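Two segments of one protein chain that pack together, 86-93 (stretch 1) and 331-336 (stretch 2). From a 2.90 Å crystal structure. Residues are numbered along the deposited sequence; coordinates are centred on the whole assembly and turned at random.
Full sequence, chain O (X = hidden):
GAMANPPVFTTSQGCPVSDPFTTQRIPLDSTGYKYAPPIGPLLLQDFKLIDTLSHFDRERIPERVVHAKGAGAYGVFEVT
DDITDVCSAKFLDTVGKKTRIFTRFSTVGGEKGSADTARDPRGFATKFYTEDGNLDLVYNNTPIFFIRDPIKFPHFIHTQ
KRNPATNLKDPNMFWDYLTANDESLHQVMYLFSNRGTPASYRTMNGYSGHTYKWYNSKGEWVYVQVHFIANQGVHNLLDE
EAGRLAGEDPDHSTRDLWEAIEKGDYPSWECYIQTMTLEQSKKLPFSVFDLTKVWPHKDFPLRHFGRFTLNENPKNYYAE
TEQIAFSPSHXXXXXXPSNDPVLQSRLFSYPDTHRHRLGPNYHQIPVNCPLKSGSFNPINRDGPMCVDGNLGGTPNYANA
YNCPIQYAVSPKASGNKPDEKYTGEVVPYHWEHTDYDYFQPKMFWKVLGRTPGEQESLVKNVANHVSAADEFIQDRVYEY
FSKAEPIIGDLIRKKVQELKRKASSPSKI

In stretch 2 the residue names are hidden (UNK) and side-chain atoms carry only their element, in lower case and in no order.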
# COMPACT_ATOMS: atom_id res chain seq x y z
N VAL O 86 -35.94 24.63 -11.70
CA VAL O 86 -35.50 23.29 -12.07
C VAL O 86 -34.57 22.66 -11.02
O VAL O 86 -34.68 21.45 -10.76
CB VAL O 86 -34.80 23.34 -13.43
CG1 VAL O 86 -34.12 22.02 -13.76
CG2 VAL O 86 -35.81 23.69 -14.51
N CYS O 87 -33.69 23.47 -10.41
CA CYS O 87 -32.64 22.97 -9.51
C CYS O 87 -32.36 23.86 -8.27
O CYS O 87 -32.01 25.04 -8.40
CB CYS O 87 -31.36 22.73 -10.32
SG CYS O 87 -30.05 21.88 -9.43
N SER O 88 -32.48 23.26 -7.08
CA SER O 88 -32.28 23.95 -5.78
C SER O 88 -30.82 24.11 -5.32
O SER O 88 -30.58 24.62 -4.22
CB SER O 88 -33.07 23.21 -4.68
OG SER O 88 -32.45 21.99 -4.26
N ALA O 89 -29.87 23.66 -6.13
CA ALA O 89 -28.46 23.59 -5.70
C ALA O 89 -27.95 24.96 -5.28
O ALA O 89 -28.17 25.94 -5.99
CB ALA O 89 -27.58 23.01 -6.80
N LYS O 90 -27.28 25.00 -4.13
CA LYS O 90 -26.72 26.24 -3.59
C LYS O 90 -25.85 27.05 -4.54
O LYS O 90 -25.93 28.26 -4.55
CB LYS O 90 -25.93 25.95 -2.31
CG LYS O 90 -26.67 26.26 -1.02
CD LYS O 90 -25.68 26.79 0.03
CE LYS O 90 -26.36 27.21 1.34
NZ LYS O 90 -27.04 26.04 2.00
N PHE O 91 -25.02 26.41 -5.34
CA PHE O 91 -24.11 27.18 -6.18
C PHE O 91 -24.84 27.86 -7.34
O PHE O 91 -24.28 28.74 -7.99
CB PHE O 91 -22.90 26.35 -6.64
CG PHE O 91 -23.17 25.45 -7.79
CD1 PHE O 91 -23.87 24.25 -7.61
CD2 PHE O 91 -22.73 25.78 -9.07
CE1 PHE O 91 -24.12 23.40 -8.71
CE2 PHE O 91 -22.97 24.94 -10.15
CZ PHE O 91 -23.67 23.74 -9.97
N LEU O 92 -26.08 27.45 -7.56
CA LEU O 92 -26.94 28.02 -8.59
C LEU O 92 -28.02 28.91 -7.97
O LEU O 92 -28.87 29.43 -8.68
CB LEU O 92 -27.60 26.92 -9.44
CG LEU O 92 -26.72 25.91 -10.20
CD1 LEU O 92 -27.55 24.78 -10.76
CD2 LEU O 92 -25.92 26.57 -11.29
N ASP O 93 -27.96 29.08 -6.65
CA ASP O 93 -28.81 29.98 -5.82
C ASP O 93 -29.35 31.26 -6.46
O ASP O 93 -30.55 31.50 -6.47
CB ASP O 93 -28.00 30.47 -4.60
CG ASP O 93 -28.54 29.96 -3.27
OD1 ASP O 93 -29.62 29.33 -3.27
OD2 ASP O 93 -27.88 30.19 -2.23
N UNK O 331 -21.85 14.51 -5.21
CA UNK O 331 -22.87 15.46 -5.65
C UNK O 331 -23.34 16.42 -4.53
O UNK O 331 -22.87 16.35 -3.39
c UNK O 331 -24.92 14.00 -5.21
c UNK O 331 -24.07 14.70 -6.28
o UNK O 331 -24.87 15.62 -7.04
N UNK O 332 -24.27 17.31 -4.88
CA UNK O 332 -24.89 18.23 -3.91
C UNK O 332 -26.43 18.15 -3.87
O UNK O 332 -27.07 17.74 -4.86
c UNK O 332 -23.06 19.89 -3.59
c UNK O 332 -24.46 19.69 -4.14
c UNK O 332 -24.56 20.10 -5.62
N UNK O 333 -27.04 18.55 -2.73
CA UNK O 333 -28.50 18.60 -2.70
C UNK O 333 -29.02 19.40 -3.90
O UNK O 333 -28.50 20.47 -4.23
c UNK O 333 -28.80 19.34 -1.41
c UNK O 333 -27.59 19.10 -0.52
c UNK O 333 -26.42 18.96 -1.45
N UNK O 334 -30.02 18.84 -4.57
CA UNK O 334 -30.53 19.40 -5.80
C UNK O 334 -30.19 18.54 -7.00
O UNK O 334 -30.85 18.62 -8.04
N UNK O 335 -29.15 17.71 -6.90
CA UNK O 335 -28.72 16.91 -8.06
C UNK O 335 -28.49 15.47 -7.70
O UNK O 335 -27.65 15.18 -6.86
c UNK O 335 -27.44 17.49 -8.65
c UNK O 335 -27.64 18.88 -9.24
s UNK O 335 -26.05 19.54 -9.67
c UNK O 335 -26.52 21.03 -10.52
N UNK O 336 -29.25 14.56 -8.30
CA UNK O 336 -29.13 13.13 -8.01
C UNK O 336 -28.82 12.38 -9.31
O UNK O 336 -29.10 12.90 -10.39
o UNK O 336 -29.35 13.99 -4.20
o UNK O 336 -29.01 11.84 -4.79
c UNK O 336 -30.77 13.09 -5.97
c UNK O 336 -29.62 12.96 -4.91
c UNK O 336 -30.41 12.57 -7.37

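Position 331 has three side-chain atoms: a carbon at the branch that carries one oxygen and one carbon. None of them comes near stretch 1. The oxygen is 2.8 Å from the backbone O of position 335 and donates a hydrogen bond to it. A beta-branched side chain with one hydroxyl and one methyl is threonine, Thr331.

Position 332 has three carbons and no heteroatom. One carbon carries the other two, so the fork is at CB. The CA-to-CB bond points toward stretch 1, and one branch carbon lies 4.4 Å from Ala89 CB. The short apolar fork is valine, Val332, and the carbon facing Ala89 is CG2.

Position 333 has three carbons that close a ring onto its own backbone N. The ring itself stays off stretch 1. The backbone makes the closer approach: the O of position 333 is 3.4 Å from Ala89 CA, in a CA-H...O contact with an angle of 141° at the hydrogen. The ring onto N makes this proline, Pro333.

Position 334 has no side-chain atoms. Phi is 110° and psi -22°; at these angles a CB would be jammed against Pro333 O. It would also point toward stretch 1 and sit 2.9 Å from Ala89 N, a clash. Ser88 OG lies 3.6 Å from the CA of position 334, where a CB would be tight at 3.2 Å from that oxygen. Cys87 SG lies 3.6 Å from the backbone O of position 334. The residue is glycine, Gly334.

Position 335 has an unbranched side chain: two carbons, a sulfur, then one carbon. Its CA-to-CB bond runs sideways, but the end of the chain comes nearer to stretch 1. The terminal carbon lies 3.8 Å from Cys87 SG, 3.8 Å from Phe91 CE1 and 3.9 Å from Leu92 CD1. It meets the Phe91 ring at its edge. This thioether is methionine, Met335, and that carbon is CE.

Position 336 has three carbons in a row, the third carrying two oxygens. It is out of reach of stretch 1. This carboxylate is glutamate, Glu336.

The contact works by fit, for no hydrogen bond crosses between the stretches. A type II turn from Val332 to Met335, closed by Met335 N to Val332 O at 2.9 Å, brings Gly334 close to Ala89, with their CA atoms 4.7 Å apart. On stretch 1, Leu92 N bonds to Ala89 O at 3.0 Å, within a bend that includes the 3-10 segment. The Met335 methyl fills the space among Cys87, Ala89, Phe91 and Leu92, and Met335 has the largest covered area of any residue here.

Stretch 2 331-336: TVPGME
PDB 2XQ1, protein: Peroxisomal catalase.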